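Side-chain contact in probable adenylyl-sulfate kinase (Aeropyrum pernix, PDB 2YVU), which probably phosphorylates adenosine 5'-phosphosulfate with ATP, giving 3'-phosphoadenylyl sulfate, the activated sulfate of sulfur metabolism: residues V15-G20 against Q98-V103. Residues are numbered along the deposited sequence; the frame is centred on the assembly and turned at random.
Sequences VVWLTG and QARNMV
Strand 15-19, in the middle of the parallel sheet, presents W17 and T19 to V103 and R100 of helix 98-103, which runs antiparallel to it at 173° with the axes 11.3 Å apart. The broad indole reaches across toward the helix, where a compact branched valine can lay a methyl on it: V103 CG1 sits over one face, offset toward the rim, 3.9 Å from the centroid of the W17 six-membered ring, a CH-pi contact. With CG swung away from the backbone N (chi1 -168°), the indole extends from the strand toward the helix, and its NE1 hydrogen-bonds S94 OG, the probable phosphoserine site. One turn earlier on the helix, R100 bends at chi3 (-54°), carrying CD to within 3.3 Å of T19 OG1 and setting that hydroxyl over a face of the guanidinium. Threonine suits this place because it packs against the aliphatic CD while OG1 shares a hydrogen bond with Y153 OH; the long arginine lets NE form a salt bridge with E116 and NH1 and NH2 bond the carbonyls of S94 and E154. A leucine here would probably deprive the E116 carboxylate of this positive charge and both carbonyls of these donors. Across the contact itself the chemistry is van der Waals and CH-pi; its buried polar ends find partners in neighbouring residues. The packing joins the strand leading into the probable ATP-binding P-loop to the helix that follows S94.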
loop_
_atom_site.group_PDB
_atom_site.type_symbol
_atom_site.label_atom_id
_atom_site.label_comp_id
_atom_site.label_asym_id
_atom_site.label_seq_id
_atom_site.Cartn_x
_atom_site.Cartn_y
_atom_site.Cartn_z
ATOM N N VAL A 15 -8.760 -7.137 8.522
ATOM C CA VAL A 15 -9.174 -6.069 7.613
ATOM C C VAL A 15 -10.656 -5.824 7.861
ATOM O O VAL A 15 -11.488 -6.722 7.687
ATOM C CB VAL A 15 -8.978 -6.452 6.099
ATOM C CG1 VAL A 15 -9.458 -5.274 5.179
ATOM C CG2 VAL A 15 -7.533 -6.748 5.825
ATOM N N VAL A 16 -10.978 -4.623 8.324
ATOM C CA VAL A 16 -12.356 -4.258 8.562
ATOM C C VAL A 16 -12.707 -3.394 7.355
ATOM O O VAL A 16 -12.124 -2.318 7.162
ATOM C CB VAL A 16 -12.511 -3.435 9.861
ATOM C CG1 VAL A 16 -13.967 -3.064 10.049
ATOM C CG2 VAL A 16 -11.968 -4.207 11.031
ATOM N N TRP A 17 -13.642 -3.877 6.544
ATOM C CA TRP A 17 -14.055 -3.190 5.325
ATOM C C TRP A 17 -15.420 -2.522 5.430
ATOM O O TRP A 17 -16.464 -3.199 5.358
ATOM C CB TRP A 17 -14.051 -4.184 4.164
ATOM C CG TRP A 17 -14.183 -3.540 2.817
ATOM C CD1 TRP A 17 -15.348 -3.199 2.172
ATOM C CD2 TRP A 17 -13.116 -3.055 1.999
ATOM N NE1 TRP A 17 -15.065 -2.523 1.003
ATOM C CE2 TRP A 17 -13.703 -2.412 0.878
ATOM C CE3 TRP A 17 -11.714 -3.094 2.102
ATOM C CZ2 TRP A 17 -12.942 -1.803 -0.116
ATOM C CZ3 TRP A 17 -10.963 -2.492 1.113
ATOM C CH2 TRP A 17 -11.578 -1.851 0.015
ATOM N N LEU A 18 -15.444 -1.195 5.596
ATOM C CA LEU A 18 -16.743 -0.546 5.713
ATOM C C LEU A 18 -17.303 -0.253 4.325
ATOM O O LEU A 18 -16.649 0.390 3.503
ATOM C CB LEU A 18 -16.620 0.746 6.512
ATOM C CG LEU A 18 -15.915 0.642 7.875
ATOM C CD1 LEU A 18 -15.518 2.031 8.343
ATOM C CD2 LEU A 18 -16.812 -0.021 8.891
ATOM N N THR A 19 -18.512 -0.723 4.052
ATOM C CA THR A 19 -19.109 -0.456 2.757
ATOM C C THR A 19 -20.471 0.208 2.974
ATOM O O THR A 19 -21.236 -0.164 3.877
ATOM C CB THR A 19 -19.261 -1.762 1.912
ATOM O OG1 THR A 19 -19.938 -1.471 0.686
ATOM C CG2 THR A 19 -20.054 -2.809 2.674
ATOM N N GLY A 20 -20.753 1.211 2.150
ATOM C CA GLY A 20 -21.994 1.934 2.260
ATOM C C GLY A 20 -21.965 3.140 1.341
ATOM O O GLY A 20 -20.940 3.432 0.734
ATOM N N GLN A 98 -19.371 -7.739 -6.562
ATOM C CA GLN A 98 -18.281 -8.430 -7.225
ATOM C C GLN A 98 -16.953 -7.808 -6.855
ATOM O O GLN A 98 -15.987 -8.511 -6.536
ATOM C CB GLN A 98 -18.478 -8.373 -8.745
ATOM C CG GLN A 98 -17.339 -8.988 -9.588
ATOM C CD GLN A 98 -16.125 -8.060 -9.753
ATOM O OE1 GLN A 98 -16.269 -6.858 -9.999
ATOM N NE2 GLN A 98 -14.925 -8.628 -9.639
ATOM N N ALA A 99 -16.908 -6.480 -6.895
ATOM C CA ALA A 99 -15.692 -5.753 -6.562
ATOM C C ALA A 99 -15.288 -6.039 -5.121
ATOM O O ALA A 99 -14.129 -6.309 -4.838
ATOM C CB ALA A 99 -15.915 -4.253 -6.776
ATOM N N ARG A 100 -16.254 -5.988 -4.213
ATOM C CA ARG A 100 -15.982 -6.260 -2.811
ATOM C C ARG A 100 -15.606 -7.736 -2.579
ATOM O O ARG A 100 -14.824 -8.043 -1.683
ATOM C CB ARG A 100 -17.193 -5.871 -1.945
ATOM C CG ARG A 100 -17.494 -4.363 -1.963
ATOM C CD ARG A 100 -18.363 -3.933 -0.779
ATOM N NE ARG A 100 -19.587 -4.724 -0.691
ATOM C CZ ARG A 100 -20.693 -4.494 -1.390
ATOM N NH1 ARG A 100 -20.759 -3.470 -2.247
ATOM N NH2 ARG A 100 -21.733 -5.305 -1.247
ATOM N N ASN A 101 -16.149 -8.645 -3.389
ATOM C CA ASN A 101 -15.818 -10.068 -3.252
ATOM C C ASN A 101 -14.370 -10.310 -3.681
ATOM O O ASN A 101 -13.666 -11.135 -3.109
ATOM C CB ASN A 101 -16.775 -10.921 -4.098
ATOM C CG ASN A 101 -18.199 -10.882 -3.570
ATOM O OD1 ASN A 101 -19.112 -11.444 -4.181
ATOM N ND2 ASN A 101 -18.399 -10.213 -2.422
ATOM N N MET A 102 -13.942 -9.580 -4.698
ATOM C CA MET A 102 -12.571 -9.655 -5.195
ATOM C C MET A 102 -11.608 -9.132 -4.101
ATOM O O MET A 102 -10.526 -9.679 -3.887
ATOM C CB MET A 102 -12.473 -8.818 -6.472
ATOM C CG MET A 102 -11.092 -8.694 -7.052
ATOM S SD MET A 102 -10.172 -7.348 -6.295
ATOM C CE MET A 102 -10.854 -5.909 -7.177
ATOM N N VAL A 103 -12.011 -8.079 -3.393
ATOM C CA VAL A 103 -11.174 -7.541 -2.317
ATOM C C VAL A 103 -11.083 -8.595 -1.206
ATOM O O VAL A 103 -9.993 -8.922 -0.744
ATOM C CB VAL A 103 -11.761 -6.249 -1.738
ATOM C CG1 VAL A 103 -11.006 -5.859 -0.470
ATOM C CG2 VAL A 103 -11.659 -5.130 -2.771
#